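PDB 2CAY: vacuolar protein sorting protein 36 from Saccharomyces cerevisiae, which probably binds membrane lipids through its split PH (GLUE) domain, as part of the ESCRT-II complex that sorts cargo into multivesicular bodies. Local coordinates for residues F33-K46 / E110-F124. Numbering follows the deposited sequence.
Sequences FIDQSVGLYHGKSK and EFVQLSFRKSDGVLF. With SO4 (sulfate ion), chain C.
Gly43 lays its CA squarely over one face of the Phe111 ring, a CH-pi contact 3.7 Å from the CA to the ring centroid. At the Tyr41 ring, O1 of a sulfate sits at the edge, hydrogen-bonded to the hydroxyl, while the CA of Lys46 lies over one face, offset toward the rim; the guanidinium of Arg117 also meets the sulfate with its edge. These groups belong to the PH-domain fold: strands 38-42 and 112-116 pair antiparallel in one of its two sheets, and helix 122-137 follows. Regular backbone bonds join Gly39 to Ser115 and Tyr41 to Gln113. Sulfate O1 is gripped by Tyr41 OH at 2.7 Å, Ser115 OG at 2.8 Å and Arg117 NH2 at 2.9 Å, with Ser95 and Arg97 also hydrogen-bonded to the ion. The sulfate probably comes from the crystallisation liquor, but such a site is consistent with phosphate recognition by a lipid-binding domain. A chi1 of -177° turns the Ser115 hydroxyl away from its backbone N and toward the ion. Gln113, its OE1 held by Arg97, sends NE2 2.8 Å to Gly43 O, nearly straight at 172°, tying strand 112-116 to the type II' turn from His42 to Ser45. His42 NE2 donates to Glu110 OE2, while Glu110 OE1 is hydrogen-bonded to Tyr11 OH. Beyond the corner at Gln36 and Ser37, Phe33 packs CZ against Leu123 CB. Asp35 OD1 accepts from Ser119 OG at 2.6 Å, on its syn side but 28° out of the carboxylate plane, and from a water that takes the Phe124 N-H; OD2 accepts from Gln36 N. With an alanine here the carboxylate is gone, which would probably set the Ser119 hydroxyl free to turn and leave the water and Gln36 N without their acceptor. Ser119 OG also accepts from Gly121 N, closing an ST turn.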
# COMPACT_ATOMS: atom_id res chain seq x y z
N PHE A 33 21.95 14.17 4.15
CA PHE A 33 20.84 14.28 5.08
C PHE A 33 21.02 13.33 6.24
O PHE A 33 21.67 12.31 6.11
CB PHE A 33 19.49 14.01 4.36
CG PHE A 33 18.34 14.74 4.99
CD1 PHE A 33 18.11 16.09 4.69
CD2 PHE A 33 17.50 14.10 5.90
CE1 PHE A 33 17.04 16.79 5.30
CE2 PHE A 33 16.44 14.80 6.50
CZ PHE A 33 16.22 16.15 6.19
N ILE A 34 20.44 13.68 7.38
CA ILE A 34 20.51 12.81 8.56
C ILE A 34 19.13 12.72 9.25
O ILE A 34 18.39 13.71 9.28
CB ILE A 34 21.57 13.34 9.57
CG1 ILE A 34 22.92 13.60 8.87
CG2 ILE A 34 21.71 12.39 10.80
CD1 ILE A 34 23.88 14.51 9.67
N ASP A 35 18.79 11.56 9.81
CA ASP A 35 17.60 11.47 10.68
C ASP A 35 17.99 10.61 11.88
O ASP A 35 19.00 9.92 11.85
CB ASP A 35 16.43 10.85 9.92
CG ASP A 35 15.03 11.39 10.37
OD1 ASP A 35 14.09 11.22 9.57
OD2 ASP A 35 14.84 11.93 11.51
N GLN A 36 17.18 10.67 12.92
CA GLN A 36 17.46 10.10 14.24
C GLN A 36 16.44 9.01 14.57
O GLN A 36 15.32 9.01 14.00
CB GLN A 36 17.36 11.19 15.32
CG GLN A 36 18.50 12.21 15.35
CD GLN A 36 18.35 13.27 14.30
OE1 GLN A 36 17.22 13.60 13.87
NE2 GLN A 36 19.48 13.83 13.85
N SER A 37 16.82 8.12 15.49
CA SER A 37 15.95 7.08 16.05
C SER A 37 15.39 6.14 14.96
O SER A 37 14.18 5.88 14.91
CB SER A 37 14.80 7.69 16.84
OG SER A 37 15.24 8.53 17.89
N VAL A 38 16.27 5.63 14.12
CA VAL A 38 15.90 4.72 13.04
C VAL A 38 16.33 3.32 13.45
O VAL A 38 17.38 3.15 14.13
CB VAL A 38 16.56 5.17 11.71
CG1 VAL A 38 16.40 4.12 10.61
CG2 VAL A 38 15.98 6.53 11.27
N GLY A 39 15.49 2.33 13.12
CA GLY A 39 15.81 0.91 13.30
C GLY A 39 15.90 0.24 11.94
O GLY A 39 15.30 0.73 10.94
N LEU A 40 16.63 -0.87 11.89
CA LEU A 40 16.86 -1.58 10.62
C LEU A 40 16.07 -2.86 10.55
O LEU A 40 15.84 -3.50 11.59
CB LEU A 40 18.36 -1.89 10.44
CG LEU A 40 19.35 -0.73 10.47
CD1 LEU A 40 20.80 -1.26 10.18
CD2 LEU A 40 18.96 0.41 9.46
N TYR A 41 15.64 -3.20 9.33
CA TYR A 41 15.02 -4.49 9.01
C TYR A 41 15.80 -5.16 7.90
O TYR A 41 16.33 -4.50 6.99
CB TYR A 41 13.58 -4.29 8.51
CG TYR A 41 12.60 -4.05 9.61
CD1 TYR A 41 11.67 -5.04 9.97
CD2 TYR A 41 12.58 -2.81 10.30
CE1 TYR A 41 10.75 -4.83 11.00
CE2 TYR A 41 11.65 -2.59 11.34
CZ TYR A 41 10.75 -3.61 11.67
OH TYR A 41 9.83 -3.40 12.67
N HIS A 42 15.89 -6.47 7.99
CA HIS A 42 16.38 -7.24 6.87
C HIS A 42 15.21 -8.11 6.43
O HIS A 42 14.78 -8.99 7.18
CB HIS A 42 17.59 -8.09 7.22
CG HIS A 42 18.22 -8.71 6.00
ND1 HIS A 42 18.77 -7.95 4.98
CD2 HIS A 42 18.31 -10.00 5.60
CE1 HIS A 42 19.19 -8.75 4.01
NE2 HIS A 42 18.92 -10.00 4.36
N GLY A 43 14.71 -7.86 5.22
CA GLY A 43 13.41 -8.37 4.80
C GLY A 43 12.35 -7.90 5.78
O GLY A 43 12.35 -6.73 6.19
N LYS A 44 11.45 -8.81 6.17
CA LYS A 44 10.39 -8.47 7.12
C LYS A 44 10.83 -8.45 8.59
O LYS A 44 10.06 -8.04 9.43
CB LYS A 44 9.18 -9.42 6.96
CG LYS A 44 8.72 -9.58 5.53
CD LYS A 44 7.58 -10.55 5.45
CE LYS A 44 7.06 -10.65 4.03
NZ LYS A 44 5.92 -11.58 3.97
N SER A 45 12.04 -8.89 8.91
CA SER A 45 12.48 -9.07 10.31
C SER A 45 13.36 -7.94 10.86
O SER A 45 14.25 -7.48 10.18
CB SER A 45 13.32 -10.34 10.42
OG SER A 45 12.56 -11.45 10.00
N LYS A 46 13.14 -7.53 12.11
CA LYS A 46 14.06 -6.56 12.74
C LYS A 46 15.48 -7.11 12.79
O LYS A 46 15.67 -8.31 13.07
CB LYS A 46 13.63 -6.25 14.16
CG LYS A 46 12.36 -5.48 14.24
CD LYS A 46 12.02 -5.17 15.67
CE LYS A 46 10.67 -4.55 15.74
NZ LYS A 46 10.43 -4.15 17.15
N GLU A 110 15.10 -10.86 0.27
CA GLU A 110 16.23 -10.05 0.68
C GLU A 110 16.04 -8.61 0.19
O GLU A 110 16.25 -8.32 -1.00
CB GLU A 110 17.49 -10.60 0.04
CG GLU A 110 17.74 -12.07 0.33
CD GLU A 110 18.96 -12.28 1.16
OE1 GLU A 110 19.96 -12.74 0.57
OE2 GLU A 110 18.93 -11.97 2.38
N PHE A 111 15.67 -7.75 1.12
CA PHE A 111 15.61 -6.31 0.90
C PHE A 111 15.83 -5.68 2.28
O PHE A 111 15.90 -6.37 3.29
CB PHE A 111 14.24 -5.87 0.29
CG PHE A 111 13.04 -6.31 1.10
CD1 PHE A 111 12.48 -5.48 2.08
CD2 PHE A 111 12.43 -7.54 0.84
CE1 PHE A 111 11.36 -5.89 2.81
CE2 PHE A 111 11.33 -7.95 1.58
CZ PHE A 111 10.78 -7.12 2.55
N VAL A 112 15.96 -4.36 2.32
CA VAL A 112 16.17 -3.68 3.59
C VAL A 112 15.04 -2.72 3.88
O VAL A 112 14.43 -2.19 2.97
CB VAL A 112 17.55 -2.89 3.60
CG1 VAL A 112 17.62 -1.93 4.85
CG2 VAL A 112 18.73 -3.87 3.58
N GLN A 113 14.78 -2.48 5.16
CA GLN A 113 13.90 -1.34 5.52
C GLN A 113 14.58 -0.47 6.56
O GLN A 113 15.26 -0.97 7.46
CB GLN A 113 12.56 -1.78 6.10
CG GLN A 113 11.94 -3.04 5.46
CD GLN A 113 10.62 -3.38 6.12
OE1 GLN A 113 9.76 -2.50 6.28
NE2 GLN A 113 10.46 -4.66 6.54
N LEU A 114 14.31 0.83 6.46
CA LEU A 114 14.65 1.78 7.50
C LEU A 114 13.33 2.14 8.21
O LEU A 114 12.35 2.50 7.53
CB LEU A 114 15.23 3.05 6.86
CG LEU A 114 16.38 2.79 5.87
CD1 LEU A 114 16.90 4.18 5.34
CD2 LEU A 114 17.51 2.00 6.51
N SER A 115 13.30 2.04 9.53
CA SER A 115 12.06 2.32 10.22
C SER A 115 12.20 3.58 11.06
O SER A 115 13.10 3.68 11.92
CB SER A 115 11.63 1.09 11.05
OG SER A 115 10.37 1.35 11.67
N PHE A 116 11.32 4.56 10.83
CA PHE A 116 11.48 5.89 11.45
C PHE A 116 10.65 6.11 12.72
O PHE A 116 9.46 6.39 12.63
CB PHE A 116 11.19 7.02 10.45
CG PHE A 116 12.06 7.00 9.22
CD1 PHE A 116 13.25 7.74 9.18
CD2 PHE A 116 11.71 6.23 8.12
CE1 PHE A 116 14.09 7.72 8.05
CE2 PHE A 116 12.53 6.22 6.96
CZ PHE A 116 13.72 6.96 6.95
N ARG A 117 11.29 6.06 13.89
CA ARG A 117 10.52 6.07 15.15
C ARG A 117 10.24 7.46 15.72
O ARG A 117 9.38 7.61 16.60
CB ARG A 117 11.18 5.20 16.23
CG ARG A 117 10.86 3.71 16.13
CD ARG A 117 11.42 3.10 14.85
NE ARG A 117 11.19 1.66 14.77
CZ ARG A 117 12.06 0.71 15.15
NH1 ARG A 117 13.21 1.03 15.71
NH2 ARG A 117 11.74 -0.57 14.98
N LYS A 118 10.94 8.47 15.25
CA LYS A 118 10.78 9.81 15.80
C LYS A 118 10.56 10.88 14.74
O LYS A 118 10.62 12.07 15.04
CB LYS A 118 12.00 10.21 16.67
CG LYS A 118 12.08 9.49 18.04
CD LYS A 118 10.82 9.55 18.89
CE LYS A 118 11.06 8.83 20.25
NZ LYS A 118 9.78 8.30 20.86
N SER A 119 10.32 10.46 13.51
CA SER A 119 10.02 11.38 12.39
C SER A 119 9.14 10.62 11.40
O SER A 119 8.98 9.43 11.54
CB SER A 119 11.28 11.87 11.69
OG SER A 119 11.82 10.86 10.85
N ASP A 120 8.54 11.31 10.43
CA ASP A 120 7.77 10.60 9.41
C ASP A 120 8.68 10.04 8.33
O ASP A 120 8.22 9.38 7.41
CB ASP A 120 6.69 11.51 8.80
CG ASP A 120 7.26 12.82 8.25
OD1 ASP A 120 8.44 12.87 7.83
OD2 ASP A 120 6.50 13.82 8.27
N GLY A 121 9.98 10.33 8.42
CA GLY A 121 10.95 9.83 7.44
C GLY A 121 10.82 10.40 6.02
O GLY A 121 11.48 9.95 5.11
N VAL A 122 9.97 11.41 5.85
CA VAL A 122 9.69 11.92 4.51
C VAL A 122 10.86 12.67 3.87
O VAL A 122 11.19 12.43 2.73
CB VAL A 122 8.42 12.81 4.51
CG1 VAL A 122 8.27 13.55 3.16
CG2 VAL A 122 7.20 11.95 4.84
N LEU A 123 11.46 13.61 4.58
CA LEU A 123 12.59 14.34 3.97
C LEU A 123 13.79 13.41 3.68
O LEU A 123 14.46 13.56 2.66
CB LEU A 123 13.04 15.47 4.88
CG LEU A 123 12.05 16.65 5.07
CD1 LEU A 123 12.62 17.65 6.07
CD2 LEU A 123 11.78 17.31 3.71
N PHE A 124 14.04 12.47 4.58
CA PHE A 124 15.11 11.49 4.35
C PHE A 124 14.84 10.65 3.11
O PHE A 124 15.74 10.42 2.29
CB PHE A 124 15.34 10.59 5.56
CG PHE A 124 16.62 9.76 5.43
CD1 PHE A 124 17.83 10.24 5.93
CD2 PHE A 124 16.62 8.54 4.76
CE1 PHE A 124 19.03 9.47 5.76
CE2 PHE A 124 17.80 7.77 4.62
CZ PHE A 124 19.00 8.25 5.11
S SO4 C . 8.16 -0.38 13.70
O1 SO4 C . 9.47 -0.79 13.23
O2 SO4 C . 8.27 0.75 14.62
O3 SO4 C . 7.59 -1.52 14.44
O4 SO4 C . 7.29 0.05 12.64
O HOH W 1 13.16 12.48 7.33
O HOH W 2 12.83 8.79 12.95
O HOH W 3 14.31 3.50 16.86
O HOH W 4 8.24 -5.58 8.28